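Local structure of CG14216 (Drosophila melanogaster, 3P9Y) at residues Ala156-Asp161 with Glu185-Val190. The protein probably removes phosphate from phosphoserine in the C-terminal domain of RNA polymerase II, as a phosphatase with a low-molecular-weight tyrosine phosphatase-like fold acting in RNA processing and termination. The protein carries 2 engineered substitutions. Numbering follows the deposited sequence.
Sequences AFVITD and ERRKRV
Asp161 and Arg187 form the salt bridge that links helix 149-167 to the C-terminal end of helix 172-187, just before the turn into strand 192-197, the antiparallel edge strand of the mixed sheet. NH1 of Arg187 donates to OD2 of Asp161 at 3.0 Å, with an N-H...O angle of 157°. OD2 lies near the guanidinium plane, and NH1 reaches it on the anti side, somewhat out of the carboxylate plane; the two flat groups are turned 52° apart. The direct bridge is single, since NH2 is linked to OD2 through a water, which donates to OD2 of Asp161 at 2.7 Å and accepts from NH2 of Arg187 at 2.9 Å. Arginine suits this place because its two terminal nitrogens can serve the acid directly and through the water; bends at chi2 and chi3 fold its long chain to bring them there.

The apolar part centres on Val158, a buried residue whose methyls meet both arginines. Its chi1 of 179° sets CG1 beside the Arg189 stem, 3.9 Å from Arg189 CD, and CG2 over one face of that guanidinium, toward its rim, 3.7 Å from Arg189 NH2. CG2 also lies 4.1 Å from Arg187 NH2. A branched, uncharged side chain fits here, touching both the aliphatic stem and the flat end of Arg189.

Within the segments, Thr160 OG1 returns to Ala156 O (2.7 Å), satisfying its hydroxyl on the face that packs against Phe29 and Leu30 of helix 22-32. Lys188, with positive phi where helix 172-187 ends, sends NZ back to Glu185 O.

Replacing Arg187 by an alanine is likely to leave the Asp161 carboxylate without its charged mate and the water without the NH2 donor that holds it. The adjacent Arg187 would favour the ionised carboxylate, and charge and water together join the helices at a partly exposed edge.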
ATOM      1  N   ALA A 156      -8.689   0.457   3.161  1.00 14.70           N
ATOM      2  CA  ALA A 156      -8.411   1.780   2.624  1.00 15.23           C
ATOM      3  C   ALA A 156      -9.093   2.831   3.487  1.00 14.96           C
ATOM      4  O   ALA A 156      -8.516   3.867   3.777  1.00 14.46           O
ATOM      5  CB  ALA A 156      -8.873   1.881   1.182  1.00 16.07           C
ATOM      6  N   PHE A 157     -10.325   2.552   3.900  1.00 15.58           N
ATOM      7  CA  PHE A 157     -11.042   3.438   4.806  1.00 16.11           C
ATOM      8  C   PHE A 157     -10.283   3.598   6.120  1.00 15.28           C
ATOM      9  O   PHE A 157     -10.137   4.704   6.623  1.00 15.48           O
ATOM     10  CB  PHE A 157     -12.441   2.889   5.108  1.00 18.45           C
ATOM     11  CG  PHE A 157     -13.501   3.343   4.140  1.00 20.05           C
ATOM     12  CD1 PHE A 157     -14.223   4.512   4.378  1.00 22.92           C
ATOM     13  CD2 PHE A 157     -13.794   2.596   3.009  1.00 21.24           C
ATOM     14  CE1 PHE A 157     -15.212   4.934   3.493  1.00 23.56           C
ATOM     15  CE2 PHE A 157     -14.781   3.006   2.123  1.00 22.68           C
ATOM     16  CZ  PHE A 157     -15.493   4.177   2.364  1.00 24.16           C
ATOM     17  N   VAL A 158      -9.813   2.489   6.682  1.00 14.87           N
ATOM     18  CA  VAL A 158      -9.181   2.520   7.999  1.00 15.58           C
ATOM     19  C   VAL A 158      -7.830   3.224   7.944  1.00 13.39           C
ATOM     20  O   VAL A 158      -7.506   4.042   8.799  1.00 13.55           O
ATOM     21  CB  VAL A 158      -8.973   1.102   8.562  1.00 15.52           C
ATOM     22  CG1 VAL A 158      -8.280   1.169   9.916  1.00 15.92           C
ATOM     23  CG2 VAL A 158     -10.307   0.377   8.670  1.00 18.35           C
ATOM     24  N   ILE A 159      -7.040   2.889   6.938  1.00 14.14           N
ATOM     25  CA  ILE A 159      -5.739   3.501   6.761  1.00 14.10           C
ATOM     26  C   ILE A 159      -5.908   4.999   6.560  1.00 14.56           C
ATOM     27  O   ILE A 159      -5.119   5.794   7.067  1.00 13.94           O
ATOM     28  CB  ILE A 159      -5.012   2.891   5.562  1.00 13.78           C
ATOM     29  CG1 ILE A 159      -4.530   1.484   5.922  1.00 13.08           C
ATOM     30  CG2 ILE A 159      -3.839   3.762   5.139  1.00 13.19           C
ATOM     31  CD1 ILE A 159      -4.049   0.683   4.735  1.00 14.05           C
ATOM     32  N   THR A 160      -6.942   5.383   5.820  1.00 14.19           N
ATOM     33  CA  THR A 160      -7.168   6.791   5.530  1.00 14.41           C
ATOM     34  C   THR A 160      -7.569   7.543   6.798  1.00 14.32           C
ATOM     35  O   THR A 160      -7.113   8.659   7.022  1.00 14.31           O
ATOM     36  CB  THR A 160      -8.234   6.985   4.437  1.00 14.28           C
ATOM     37  OG1 THR A 160      -7.762   6.417   3.210  1.00 15.07           O
ATOM     38  CG2 THR A 160      -8.513   8.462   4.222  1.00 15.60           C
ATOM     39  N   ASP A 161      -8.411   6.935   7.628  1.00 14.13           N
ATOM     40  CA  ASP A 161      -8.750   7.532   8.918  1.00 15.13           C
ATOM     41  C   ASP A 161      -7.491   7.753   9.746  1.00 15.25           C
ATOM     42  O   ASP A 161      -7.347   8.780  10.411  1.00 14.53           O
ATOM     43  CB  ASP A 161      -9.715   6.644   9.702  1.00 16.36           C
ATOM     44  CG  ASP A 161     -11.100   6.602   9.091  1.00 17.71           C
ATOM     45  OD1 ASP A 161     -11.485   7.565   8.394  1.00 20.55           O
ATOM     46  OD2 ASP A 161     -11.808   5.602   9.317  1.00 18.23           O
ATOM     47  N   GLU A 185      -7.082   2.041  20.668  1.00 14.83           N
ATOM     48  CA  GLU A 185      -8.130   1.879  21.660  1.00 15.94           C
ATOM     49  C   GLU A 185      -9.518   2.114  21.058  1.00 18.02           C
ATOM     50  O   GLU A 185     -10.478   1.444  21.430  1.00 15.71           O
ATOM     51  CB  GLU A 185      -7.900   2.832  22.833  1.00 16.12           C
ATOM     52  CG  GLU A 185      -6.687   2.459  23.687  1.00 16.87           C
ATOM     53  CD  GLU A 185      -6.519   3.340  24.912  1.00 16.78           C
ATOM     54  OE1 GLU A 185      -7.418   4.151  25.203  1.00 19.98           O
ATOM     55  OE2 GLU A 185      -5.483   3.217  25.591  1.00 16.82           O
ATOM     56  N   ARG A 186      -9.618   3.053  20.124  1.00 15.83           N
ATOM     57  CA  ARG A 186     -10.917   3.445  19.585  1.00 18.15           C
ATOM     58  C   ARG A 186     -11.376   2.516  18.466  1.00 17.41           C
ATOM     59  O   ARG A 186     -12.563   2.219  18.346  1.00 17.58           O
ATOM     60  CB  ARG A 186     -10.867   4.885  19.074  1.00 19.23           C
ATOM     61  CG  ARG A 186     -12.232   5.434  18.676  1.00 26.20           C
ATOM     62  CD  ARG A 186     -12.284   6.957  18.797  1.00 32.31           C
ATOM     63  NE  ARG A 186     -13.558   7.512  18.335  1.00 29.90           N
ATOM     64  CZ  ARG A 186     -13.885   7.644  17.054  1.00 29.08           C
ATOM     65  NH1 ARG A 186     -13.036   7.248  16.110  1.00 31.95           N
ATOM     66  NH2 ARG A 186     -15.058   8.164  16.714  1.00 29.50           N
ATOM     67  N   ARG A 187     -10.428   2.062  17.652  1.00 15.45           N
ATOM     68  CA  ARG A 187     -10.732   1.264  16.472  1.00 16.43           C
ATOM     69  C   ARG A 187     -10.469  -0.227  16.727  1.00 17.12           C
ATOM     70  O   ARG A 187     -10.750  -1.073  15.878  1.00 16.41           O
ATOM     71  CB  ARG A 187      -9.897   1.755  15.287  1.00 16.45           C
ATOM     72  CG  ARG A 187     -10.002   3.259  15.033  1.00 16.80           C
ATOM     73  CD  ARG A 187     -11.443   3.677  14.753  1.00 17.49           C
ATOM     74  NE  ARG A 187     -12.023   2.881  13.674  1.00 16.37           N
ATOM     75  CZ  ARG A 187     -11.979   3.210  12.385  1.00 17.13           C
ATOM     76  NH1 ARG A 187     -11.385   4.331  11.985  1.00 17.26           N
ATOM     77  NH2 ARG A 187     -12.534   2.413  11.486  1.00 16.05           N
ATOM     78  N   LYS A 188      -9.921  -0.531  17.900  1.00 17.17           N
ATOM     79  CA  LYS A 188      -9.673  -1.910  18.319  1.00 16.79           C
ATOM     80  C   LYS A 188      -8.784  -2.665  17.339  1.00 16.85           C
ATOM     81  O   LYS A 188      -9.058  -3.818  17.009  1.00 16.91           O
ATOM     82  CB  LYS A 188     -10.996  -2.664  18.481  1.00 18.95           C
ATOM     83  CG  LYS A 188     -12.081  -1.871  19.190  1.00 19.63           C
ATOM     84  CD  LYS A 188     -11.691  -1.502  20.610  1.00 21.19           C
ATOM     85  CE  LYS A 188     -12.808  -0.714  21.295  1.00 21.65           C
ATOM     86  NZ  LYS A 188     -12.443  -0.300  22.677  1.00 23.14           N
ATOM     87  N   ARG A 189      -7.727  -2.011  16.867  1.00 16.24           N
ATOM     88  CA  ARG A 189      -6.759  -2.661  15.993  1.00 16.50           C
ATOM     89  C   ARG A 189      -5.352  -2.367  16.477  1.00 16.13           C
ATOM     90  O   ARG A 189      -5.065  -1.268  16.956  1.00 15.97           O
ATOM     91  CB  ARG A 189      -6.895  -2.160  14.558  1.00 18.05           C
ATOM     92  CG  ARG A 189      -8.223  -2.474  13.897  1.00 20.23           C
ATOM     93  CD  ARG A 189      -8.358  -1.668  12.610  1.00 19.86           C
ATOM     94  NE  ARG A 189      -9.703  -1.734  12.044  1.00 20.88           N
ATOM     95  CZ  ARG A 189     -10.075  -2.592  11.100  1.00 23.67           C
ATOM     96  NH1 ARG A 189      -9.208  -3.469  10.592  1.00 23.79           N
ATOM     97  NH2 ARG A 189     -11.322  -2.569  10.652  1.00 23.43           N
ATOM     98  N   VAL A 190      -4.471  -3.347  16.347  1.00 14.29           N
ATOM     99  CA  VAL A 190      -3.084  -3.150  16.709  1.00 14.93           C
ATOM    100  C   VAL A 190      -2.341  -2.511  15.540  1.00 15.26           C
ATOM    101  O   VAL A 190      -2.502  -2.906  14.387  1.00 14.73           O
ATOM    102  CB  VAL A 190      -2.407  -4.476  17.095  1.00 15.07           C
ATOM    103  CG1 VAL A 190      -0.916  -4.286  17.252  1.00 15.46           C
ATOM    104  CG2 VAL A 190      -3.022  -5.014  18.380  1.00 15.44           C
TER
HETATM  105  O   HOH W   1     -12.661   3.146   8.654  1.00 18.20           O